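Local coordinates for beta-galactosidase (Bacillus circulans subsp. alkalophilus, PDB 3TTY), which hydrolyses terminal beta-D-galactose residues from beta-galactosides, binding galactose in a TIM-barrel glycoside hydrolase domain, at residues K8-G13 / I142-V147; R135-P140 / K241-D246; E231-E236 / F263-E268. One frame throughout, in Å; residues are numbered along the deposited sequence.

Interaction 1 (K8-G13 / I142-V147); sequences KIWYGG and IVMWHV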
loop_
_atom_site.group_PDB
_atom_site.type_symbol
_atom_site.label_atom_id
_atom_site.label_comp_id
_atom_site.label_asym_id
_atom_site.label_seq_id
_atom_site.Cartn_x
_atom_site.Cartn_y
_atom_site.Cartn_z
ATOM N N LYS A 8 -8.683 -13.366 46.287
ATOM C CA LYS A 8 -8.499 -11.938 46.059
ATOM C C LYS A 8 -8.420 -11.694 44.562
ATOM O O LYS A 8 -8.502 -12.625 43.768
ATOM C CB LYS A 8 -7.227 -11.408 46.764
ATOM C CG LYS A 8 -5.942 -12.206 46.474
ATOM C CD LYS A 8 -4.726 -11.646 47.214
ATOM C CE LYS A 8 -4.366 -10.215 46.749
ATOM N NZ LYS A 8 -3.718 -10.185 45.400
ATOM N N ILE A 9 -8.271 -10.435 44.178
ATOM C CA ILE A 9 -7.967 -10.096 42.797
ATOM C C ILE A 9 -6.511 -10.468 42.553
ATOM O O ILE A 9 -5.608 -9.811 43.065
ATOM C CB ILE A 9 -8.192 -8.600 42.550
ATOM C CG1 ILE A 9 -9.679 -8.271 42.749
ATOM C CG2 ILE A 9 -7.723 -8.212 41.155
ATOM C CD1 ILE A 9 -9.985 -6.814 42.843
ATOM N N TRP A 10 -6.284 -11.546 41.808
ATOM C CA TRP A 10 -4.919 -11.992 41.520
ATOM C C TRP A 10 -4.058 -10.859 40.950
ATOM O O TRP A 10 -4.541 -9.992 40.218
ATOM C CB TRP A 10 -4.917 -13.171 40.537
ATOM C CG TRP A 10 -5.812 -14.309 40.944
ATOM C CD1 TRP A 10 -6.580 -14.391 42.066
ATOM C CD2 TRP A 10 -6.030 -15.522 40.222
ATOM N NE1 TRP A 10 -7.263 -15.578 42.089
ATOM C CE2 TRP A 10 -6.941 -16.293 40.970
ATOM C CE3 TRP A 10 -5.537 -16.032 39.020
ATOM C CZ2 TRP A 10 -7.371 -17.551 40.554
ATOM C CZ3 TRP A 10 -5.968 -17.275 38.606
ATOM C CH2 TRP A 10 -6.876 -18.024 39.373
ATOM N N TYR A 11 -2.773 -10.883 41.274
ATOM C CA TYR A 11 -1.867 -9.838 40.824
ATOM C C TYR A 11 -0.509 -10.427 40.454
ATOM O O TYR A 11 0.175 -11.013 41.298
ATOM C CB TYR A 11 -1.714 -8.778 41.915
ATOM C CG TYR A 11 -1.111 -7.497 41.418
ATOM C CD1 TYR A 11 -1.695 -6.794 40.367
ATOM C CD2 TYR A 11 0.043 -6.983 42.003
ATOM C CE1 TYR A 11 -1.147 -5.619 39.910
ATOM C CE2 TYR A 11 0.601 -5.814 41.557
ATOM C CZ TYR A 11 0.008 -5.126 40.514
ATOM O OH TYR A 11 0.574 -3.948 40.076
ATOM N N GLY A 12 -0.117 -10.270 39.195
ATOM C CA GLY A 12 1.081 -10.919 38.685
ATOM C C GLY A 12 1.032 -10.961 37.170
ATOM O O GLY A 12 0.588 -9.998 36.547
ATOM N N GLY A 13 1.478 -12.063 36.569
ATOM C CA GLY A 13 1.386 -12.202 35.119
ATOM C C GLY A 13 2.429 -13.108 34.501
ATOM O O GLY A 13 3.034 -13.941 35.188
ATOM N N ILE A 142 -1.199 -24.689 41.631
ATOM C CA ILE A 142 -1.781 -24.457 40.311
ATOM C C ILE A 142 -3.259 -24.115 40.404
ATOM O O ILE A 142 -4.074 -24.947 40.783
ATOM C CB ILE A 142 -1.606 -25.678 39.402
ATOM C CG1 ILE A 142 -0.126 -26.053 39.306
ATOM C CG2 ILE A 142 -2.193 -25.401 38.034
ATOM C CD1 ILE A 142 0.138 -27.294 38.479
ATOM N N VAL A 143 -3.604 -22.888 40.035
ATOM C CA VAL A 143 -4.956 -22.396 40.221
ATOM C C VAL A 143 -5.694 -22.257 38.898
ATOM O O VAL A 143 -6.898 -21.973 38.874
ATOM C CB VAL A 143 -4.937 -21.018 40.912
ATOM C CG1 VAL A 143 -4.572 -21.148 42.397
ATOM C CG2 VAL A 143 -3.959 -20.086 40.194
ATOM N N MET A 144 -4.971 -22.436 37.797
ATOM C CA MET A 144 -5.519 -22.176 36.466
ATOM C C MET A 144 -4.624 -22.784 35.392
ATOM O O MET A 144 -3.401 -22.717 35.501
ATOM C CB MET A 144 -5.657 -20.667 36.254
ATOM C CG MET A 144 -6.263 -20.244 34.921
ATOM S SD MET A 144 -8.023 -20.651 34.703
ATOM C CE MET A 144 -8.765 -19.862 36.124
ATOM N N TRP A 145 -5.234 -23.397 34.375
ATOM C CA TRP A 145 -4.505 -23.839 33.182
ATOM C C TRP A 145 -4.651 -22.793 32.082
ATOM O O TRP A 145 -5.741 -22.283 31.835
ATOM C CB TRP A 145 -5.012 -25.191 32.653
ATOM C CG TRP A 145 -4.605 -26.393 33.459
ATOM C CD1 TRP A 145 -5.392 -27.100 34.318
ATOM C CD2 TRP A 145 -3.320 -27.037 33.477
ATOM N NE1 TRP A 145 -4.681 -28.133 34.870
ATOM C CE2 TRP A 145 -3.407 -28.118 34.372
ATOM C CE3 TRP A 145 -2.106 -26.797 32.829
ATOM C CZ2 TRP A 145 -2.332 -28.959 34.636
ATOM C CZ3 TRP A 145 -1.039 -27.628 33.095
ATOM C CH2 TRP A 145 -1.155 -28.696 33.988
ATOM N N HIS A 146 -3.541 -22.508 31.412
ATOM C CA HIS A 146 -3.465 -21.502 30.363
ATOM C C HIS A 146 -3.108 -22.251 29.070
ATOM O O HIS A 146 -1.928 -22.450 28.743
ATOM C CB HIS A 146 -2.411 -20.459 30.789
ATOM C CG HIS A 146 -2.097 -19.400 29.772
ATOM N ND1 HIS A 146 -1.825 -19.681 28.449
ATOM C CD2 HIS A 146 -1.922 -18.066 29.917
ATOM C CE1 HIS A 146 -1.524 -18.559 27.818
ATOM N NE2 HIS A 146 -1.574 -17.563 28.681
ATOM N N VAL A 147 -4.142 -22.689 28.353
ATOM C CA VAL A 147 -3.966 -23.506 27.148
ATOM C C VAL A 147 -3.397 -22.699 26.000
ATOM O O VAL A 147 -3.960 -21.657 25.621
ATOM C CB VAL A 147 -5.291 -24.127 26.677
ATOM C CG1 VAL A 147 -5.123 -24.765 25.292
ATOM C CG2 VAL A 147 -5.796 -25.137 27.702
#

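Interaction 2 (R135-P140 / K241-D246); sequences RYKDHP and KRWTPD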
loop_
_atom_site.group_PDB
_atom_site.type_symbol
_atom_site.label_atom_id
_atom_site.label_comp_id
_atom_site.label_asym_id
_atom_site.label_seq_id
_atom_site.Cartn_x
_atom_site.Cartn_y
_atom_site.Cartn_z
ATOM N N ARG A 135 2.028 -34.834 35.550
ATOM C CA ARG A 135 3.180 -34.592 36.418
ATOM C C ARG A 135 2.803 -33.722 37.615
ATOM O O ARG A 135 3.287 -33.942 38.726
ATOM C CB ARG A 135 4.336 -33.947 35.651
ATOM C CG ARG A 135 5.619 -33.814 36.465
ATOM C CD ARG A 135 6.738 -33.218 35.632
ATOM N NE ARG A 135 8.030 -33.265 36.311
ATOM C CZ ARG A 135 8.863 -34.295 36.237
ATOM N NH1 ARG A 135 8.530 -35.365 35.526
ATOM N NH2 ARG A 135 10.026 -34.264 36.871
ATOM N N TYR A 136 1.942 -32.737 37.392
ATOM C CA TYR A 136 1.628 -31.781 38.453
ATOM C C TYR A 136 0.222 -31.947 39.008
ATOM O O TYR A 136 -0.313 -31.021 39.609
ATOM C CB TYR A 136 1.844 -30.342 37.959
ATOM C CG TYR A 136 3.247 -30.100 37.447
ATOM C CD1 TYR A 136 4.342 -30.270 38.279
ATOM C CD2 TYR A 136 3.482 -29.712 36.134
ATOM C CE1 TYR A 136 5.634 -30.064 37.829
ATOM C CE2 TYR A 136 4.786 -29.503 35.668
ATOM C CZ TYR A 136 5.848 -29.679 36.521
ATOM O OH TYR A 136 7.140 -29.477 36.087
ATOM N N LYS A 137 -0.369 -33.123 38.806
ATOM C CA LYS A 137 -1.772 -33.367 39.157
ATOM C C LYS A 137 -2.070 -33.154 40.635
ATOM O O LYS A 137 -3.210 -32.902 41.014
ATOM C CB LYS A 137 -2.197 -34.785 38.764
ATOM C CG LYS A 137 -1.470 -35.887 39.525
ATOM C CD LYS A 137 -1.934 -37.256 39.070
ATOM C CE LYS A 137 -1.140 -38.370 39.739
ATOM N NZ LYS A 137 -1.583 -38.622 41.147
ATOM N N ASP A 138 -1.045 -33.251 41.468
ATOM C CA ASP A 138 -1.247 -33.112 42.903
ATOM C C ASP A 138 -0.623 -31.853 43.453
ATOM O O ASP A 138 -0.541 -31.678 44.669
ATOM C CB ASP A 138 -0.692 -34.335 43.638
ATOM C CG ASP A 138 -1.470 -35.595 43.320
ATOM O OD1 ASP A 138 -0.836 -36.657 43.141
ATOM O OD2 ASP A 138 -2.717 -35.512 43.225
ATOM N N HIS A 139 -0.169 -30.977 42.564
ATOM C CA HIS A 139 0.460 -29.757 43.024
ATOM C C HIS A 139 -0.598 -28.737 43.410
ATOM O O HIS A 139 -1.475 -28.418 42.610
ATOM C CB HIS A 139 1.436 -29.183 42.003
ATOM C CG HIS A 139 2.480 -28.307 42.621
ATOM N ND1 HIS A 139 2.180 -27.094 43.207
ATOM C CD2 HIS A 139 3.814 -28.481 42.776
ATOM C CE1 HIS A 139 3.287 -26.554 43.684
ATOM N NE2 HIS A 139 4.293 -27.374 43.434
ATOM N N PRO A 140 -0.515 -28.247 44.656
ATOM C CA PRO A 140 -1.465 -27.359 45.336
ATOM C C PRO A 140 -1.503 -25.922 44.815
ATOM O O PRO A 140 -2.512 -25.250 45.020
ATOM C CB PRO A 140 -0.955 -27.356 46.786
ATOM C CG PRO A 140 0.511 -27.653 46.666
ATOM C CD PRO A 140 0.605 -28.635 45.535
ATOM N N LYS A 241 -8.190 -31.882 31.982
ATOM C CA LYS A 241 -9.231 -32.246 32.933
ATOM C C LYS A 241 -9.217 -33.737 33.298
ATOM O O LYS A 241 -9.616 -34.108 34.397
ATOM C CB LYS A 241 -10.603 -31.821 32.412
ATOM C CG LYS A 241 -10.861 -30.319 32.530
ATOM C CD LYS A 241 -12.183 -29.951 31.862
ATOM C CE LYS A 241 -12.572 -28.504 32.159
ATOM N NZ LYS A 241 -12.507 -28.173 33.619
ATOM N N ARG A 242 -8.747 -34.583 32.388
ATOM C CA ARG A 242 -8.588 -36.006 32.676
ATOM C C ARG A 242 -7.706 -36.234 33.922
ATOM O O ARG A 242 -7.951 -37.149 34.715
ATOM C CB ARG A 242 -7.963 -36.711 31.474
ATOM C CG ARG A 242 -8.520 -38.097 31.195
ATOM C CD ARG A 242 -8.021 -38.636 29.852
ATOM N NE ARG A 242 -6.569 -38.821 29.837
ATOM C CZ ARG A 242 -5.958 -39.979 30.078
ATOM N NH1 ARG A 242 -6.672 -41.068 30.349
ATOM N NH2 ARG A 242 -4.632 -40.052 30.043
ATOM N N TRP A 243 -6.683 -35.401 34.082
ATOM C CA TRP A 243 -5.734 -35.546 35.173
ATOM C C TRP A 243 -6.021 -34.589 36.323
ATOM O O TRP A 243 -5.771 -34.913 37.477
ATOM C CB TRP A 243 -4.313 -35.328 34.667
ATOM C CG TRP A 243 -3.811 -36.433 33.809
ATOM C CD1 TRP A 243 -3.712 -36.433 32.458
ATOM C CD2 TRP A 243 -3.337 -37.709 34.250
ATOM N NE1 TRP A 243 -3.206 -37.633 32.019
ATOM C CE2 TRP A 243 -2.964 -38.433 33.102
ATOM C CE3 TRP A 243 -3.192 -38.310 35.505
ATOM C CZ2 TRP A 243 -2.454 -39.727 33.168
ATOM C CZ3 TRP A 243 -2.687 -39.588 35.574
ATOM C CH2 TRP A 243 -2.323 -40.287 34.411
ATOM N N THR A 244 -6.539 -33.406 36.017
ATOM C CA THR A 244 -6.857 -32.454 37.069
ATOM C C THR A 244 -8.232 -31.838 36.857
ATOM O O THR A 244 -8.344 -30.675 36.482
ATOM C CB THR A 244 -5.798 -31.344 37.163
ATOM O OG1 THR A 244 -5.750 -30.627 35.925
ATOM C CG2 THR A 244 -4.431 -31.951 37.441
ATOM N N PRO A 245 -9.288 -32.623 37.119
ATOM C CA PRO A 245 -10.676 -32.226 36.845
ATOM C C PRO A 245 -11.166 -31.003 37.619
ATOM O O PRO A 245 -12.145 -30.387 37.208
ATOM C CB PRO A 245 -11.484 -33.471 37.237
ATOM C CG PRO A 245 -10.576 -34.264 38.133
ATOM C CD PRO A 245 -9.191 -33.997 37.642
ATOM N N ASP A 246 -10.504 -30.652 38.715
ATOM C CA ASP A 246 -10.946 -29.528 39.538
ATOM C C ASP A 246 -10.104 -28.274 39.319
ATOM O O ASP A 246 -10.317 -27.258 39.989
ATOM C CB ASP A 246 -10.896 -29.901 41.022
ATOM C CG ASP A 246 -11.735 -31.127 41.345
ATOM O OD1 ASP A 246 -12.769 -31.338 40.663
ATOM O OD2 ASP A 246 -11.354 -31.869 42.284
#

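Interaction 3 (E231-E236 / F263-E268); sequences ECFKME and FKWAKE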
loop_
_atom_site.group_PDB
_atom_site.type_symbol
_atom_site.label_atom_id
_atom_site.label_comp_id
_atom_site.label_asym_id
_atom_site.label_seq_id
_atom_site.Cartn_x
_atom_site.Cartn_y
_atom_site.Cartn_z
ATOM N N GLU A 231 -11.381 -26.614 18.277
ATOM C CA GLU A 231 -11.148 -28.039 18.478
ATOM C C GLU A 231 -9.793 -28.265 19.151
ATOM O O GLU A 231 -9.661 -29.096 20.056
ATOM C CB GLU A 231 -11.204 -28.788 17.150
ATOM C CG GLU A 231 -12.615 -29.085 16.647
ATOM C CD GLU A 231 -13.409 -29.927 17.645
ATOM O OE1 GLU A 231 -12.902 -30.994 18.050
ATOM O OE2 GLU A 231 -14.526 -29.507 18.042
ATOM N N CYS A 232 -8.778 -27.537 18.704
ATOM C CA CYS A 232 -7.468 -27.657 19.346
ATOM C C CYS A 232 -7.565 -27.310 20.832
ATOM O O CYS A 232 -7.104 -28.073 21.678
ATOM C CB CYS A 232 -6.415 -26.799 18.640
ATOM S SG CYS A 232 -6.043 -27.360 16.952
ATOM N N PHE A 233 -8.188 -26.183 21.159
ATOM C CA PHE A 233 -8.370 -25.822 22.565
ATOM C C PHE A 233 -9.033 -26.932 23.374
ATOM O O PHE A 233 -8.516 -27.353 24.422
ATOM C CB PHE A 233 -9.191 -24.545 22.719
ATOM C CG PHE A 233 -9.612 -24.280 24.144
ATOM C CD1 PHE A 233 -8.695 -23.808 25.072
ATOM C CD2 PHE A 233 -10.913 -24.526 24.557
ATOM C CE1 PHE A 233 -9.064 -23.579 26.385
ATOM C CE2 PHE A 233 -11.304 -24.294 25.869
ATOM C CZ PHE A 233 -10.384 -23.821 26.788
ATOM N N LYS A 234 -10.182 -27.392 22.878
ATOM C CA LYS A 234 -10.971 -28.427 23.535
ATOM C C LYS A 234 -10.182 -29.709 23.705
ATOM O O LYS A 234 -10.275 -30.373 24.737
ATOM C CB LYS A 234 -12.256 -28.723 22.756
ATOM C CG LYS A 234 -13.113 -27.488 22.476
ATOM C CD LYS A 234 -14.574 -27.839 22.139
ATOM C CE LYS A 234 -14.680 -29.034 21.201
ATOM N NZ LYS A 234 -16.083 -29.308 20.789
ATOM N N MET A 235 -9.413 -30.055 22.683
ATOM C CA MET A 235 -8.578 -31.237 22.744
ATOM C C MET A 235 -7.618 -31.177 23.938
ATOM O O MET A 235 -7.442 -32.175 24.635
ATOM C CB MET A 235 -7.807 -31.419 21.436
ATOM C CG MET A 235 -6.783 -32.542 21.478
ATOM S SD MET A 235 -5.575 -32.433 20.129
ATOM C CE MET A 235 -4.514 -31.099 20.708
ATOM N N GLU A 236 -6.998 -30.021 24.172
ATOM C CA GLU A 236 -6.052 -29.891 25.290
ATOM C C GLU A 236 -6.799 -29.807 26.619
ATOM O O GLU A 236 -6.432 -30.454 27.604
ATOM C CB GLU A 236 -5.123 -28.677 25.113
ATOM C CG GLU A 236 -4.054 -28.852 24.033
ATOM C CD GLU A 236 -2.978 -27.756 24.087
ATOM O OE1 GLU A 236 -2.532 -27.388 25.198
ATOM O OE2 GLU A 236 -2.572 -27.262 23.017
ATOM N N PHE A 263 -17.949 -15.965 21.221
ATOM C CA PHE A 263 -19.160 -16.445 21.883
ATOM C C PHE A 263 -19.209 -17.953 21.876
ATOM O O PHE A 263 -19.518 -18.576 22.887
ATOM C CB PHE A 263 -20.429 -15.838 21.268
ATOM C CG PHE A 263 -20.720 -14.457 21.768
ATOM C CD1 PHE A 263 -21.024 -14.247 23.101
ATOM C CD2 PHE A 263 -20.639 -13.365 20.931
ATOM C CE1 PHE A 263 -21.271 -12.982 23.573
ATOM C CE2 PHE A 263 -20.878 -12.092 21.407
ATOM C CZ PHE A 263 -21.194 -11.901 22.721
ATOM N N LYS A 264 -18.865 -18.533 20.736
ATOM C CA LYS A 264 -18.795 -19.971 20.594
ATOM C C LYS A 264 -17.584 -20.533 21.356
ATOM O O LYS A 264 -17.653 -21.610 21.951
ATOM C CB LYS A 264 -18.752 -20.319 19.105
ATOM C CG LYS A 264 -18.524 -21.774 18.798
ATOM C CD LYS A 264 -18.891 -22.065 17.348
ATOM C CE LYS A 264 -18.563 -23.508 16.955
ATOM N NZ LYS A 264 -19.109 -23.821 15.594
ATOM N N TRP A 265 -16.479 -19.795 21.365
ATOM C CA TRP A 265 -15.317 -20.222 22.148
ATOM C C TRP A 265 -15.622 -20.301 23.651
ATOM O O TRP A 265 -15.248 -21.270 24.312
ATOM C CB TRP A 265 -14.112 -19.310 21.892
ATOM C CG TRP A 265 -13.326 -19.670 20.653
ATOM C CD1 TRP A 265 -13.737 -19.544 19.355
ATOM C CD2 TRP A 265 -11.989 -20.204 20.605
ATOM N NE1 TRP A 265 -12.749 -19.994 18.502
ATOM C CE2 TRP A 265 -11.666 -20.400 19.244
ATOM C CE3 TRP A 265 -11.042 -20.547 21.582
ATOM C CZ2 TRP A 265 -10.435 -20.911 18.831
ATOM C CZ3 TRP A 265 -9.812 -21.070 21.169
ATOM C CH2 TRP A 265 -9.522 -21.245 19.803
ATOM N N ALA A 266 -16.308 -19.286 24.180
ATOM C CA ALA A 266 -16.457 -19.131 25.625
ATOM C C ALA A 266 -17.274 -20.261 26.248
ATOM O O ALA A 266 -17.090 -20.597 27.422
ATOM C CB ALA A 266 -17.067 -17.761 25.972
ATOM N N LYS A 267 -18.163 -20.854 25.459
ATOM C CA LYS A 267 -18.981 -21.958 25.942
ATOM C C LYS A 267 -18.102 -23.143 26.315
ATOM O O LYS A 267 -18.467 -23.951 27.174
ATOM C CB LYS A 267 -20.013 -22.368 24.893
ATOM C CG LYS A 267 -21.022 -21.270 24.554
ATOM C CD LYS A 267 -22.044 -21.781 23.526
ATOM C CE LYS A 267 -23.058 -20.710 23.135
ATOM N NZ LYS A 267 -23.786 -20.172 24.322
ATOM N N GLU A 268 -16.927 -23.222 25.694
ATOM C CA GLU A 268 -16.008 -24.335 25.924
ATOM C C GLU A 268 -14.977 -24.037 27.011
ATOM O O GLU A 268 -14.164 -24.900 27.352
ATOM C CB GLU A 268 -15.286 -24.696 24.617
ATOM C CG GLU A 268 -16.209 -24.858 23.416
ATOM C CD GLU A 268 -17.204 -26.030 23.546
ATOM O OE1 GLU A 268 -16.954 -26.991 24.322
ATOM O OE2 GLU A 268 -18.242 -25.986 22.841
#

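Interaction 1 (K8-G13 / I142-V147)
W10 reaches across the inside of the TIM barrel from its first strand to V143 and M144 on the fourth. The nearest pair of CA atoms, those of W10 and V143, is 10.5 Å apart, so no backbone hydrogen bond joins the two strands and an indole bridges the distance. The W10 CB already points at the segment 142-147. CG lies beside the backbone N (chi1 -52°), and chi2 of -1° eclipses CD1 with CA, which turns the six-membered ring away from the backbone as the leading part. On the five-membered ring, NE1 donates to the carbonyl O of F6, a bond that helps fix the rotation of the indole, and the ring system stacks with the F6 ring. At the far corner, CZ3 comes within 4.1 Å of M144 CB, which sits at the ring edge close to its plane. CH2 is the next atom round: V143 CG2 approaches it obliquely at 3.7 Å, with V143 CB at 3.9 Å. The M144 chain, bent at chi2 (68°) and chi3, returns its methyl CE to 4.2 Å from the same CH2. The V143 branch runs alongside the indole, headed the other way, and the M144 chain is set nearly square to it. All three residues are buried, and the contact is purely apolar. It lies near the N-terminal ends of both strands. V143 also packs on Y75 of strand 75-79, M144 touches I2 and W10 touches N3 in the N-terminal loop, and the W10 backbone pairs with V342 of strand 339-344, the last of the barrel.

Interaction 2 (R135-P140 / K241-D246)
K137 lies against W243 and T244 where two alpha-to-beta connections of the TIM barrel run side by side, one from helix 119-135 to strand 142-146, the other from helix 215-243 to strand 249-253. The closest touch puts the T244 methyl CG2 3.5 Å from K137 CA, with K137 CB at 3.8 Å from that methyl. K137 CB is equally near the carbonyl O of W243. Farther along, K137 CD comes obliquely to CE3 of the W243 indole at 3.9 Å, so the aliphatic part of the lysine, not its ammonium, makes the contact. One shell out, a type I turn from Y136 to H139, closed by H139 N to Y136 O at 3.0 Å, presents K137 to the other connection. T244 is held through OG1, which bonds to the carbonyl O of L240 and probably to W145 NE1, while the W243 indole also packs on A133 and E134 of helix 119-135. In K137, chi1 of 65° with extended chi2 and chi3 carries CD to the indole, and the bend at chi4 turns NZ to D138. There NZ forms a salt bridge with D138 OD1 at 2.9 Å, meeting the oxygen on the syn side, 30° out of the carboxylate plane.

Interaction 3 (E231-E236 / F263-E268)
F233 and K234 of the long helix 215-243 meet W265 of the short helix 262-266 and E268, three residues further on; the two helices are successive outer elements of the TIM barrel, on either side of strand 249-253 in the chain. At the start of the segment, E231 OE2 forms a weak salt bridge, 3.2 Å, with K234 NZ, which may help place the lysine. F233 turns its CB toward the short helix, where CZ3 of the W265 indole lies obliquely 3.9 Å from it. The phenyl ring, swung opposite the backbone N (chi1 169°), brings CE2 to 3.3 Å from the backbone carbonyl O of E268, which lies in the ring plane at its edge. F233 also packs on V249 and T251 of strand 249-253, and W265 shares T251, so both aromatics lie between the helices and that strand. The W265 NE1 is bonded to S226 OG. K234 follows on the more exposed side, its methylenes crossing the E268 side chain obliquely, with CD 3.6 Å from E268 CG and 3.3 Å from E268 OE1. That carboxylate is bent back at chi2 (-64°), and its OE1 makes a salt bridge to R237, a turn beyond F233. K234 NZ stays 4.3 Å from E268 OE1, too far for a salt bridge, though the opposite charges probably still attract.

Segment 142-147 and helix 215-243 tie the three contacts together. Interaction 2 touches interaction 1 through the probable W145-T244 bond, 2.9 Å from NE1 to OG1, and through I142 CD1 packing on Y136 CB at 3.5 Å; their centres are 15 Å apart. Interaction 3 meets the segment 142-147 at V147, whose CG1 lies 3.7 Å from F233 CD1. Interactions 2 and 3 share the helix but do not touch, with nearest atoms about 5 Å apart. Just past V147 the chain supplies N149 and E150 to the galactose pocket, and the W265 side chain is about 13 Å from a bound galactose.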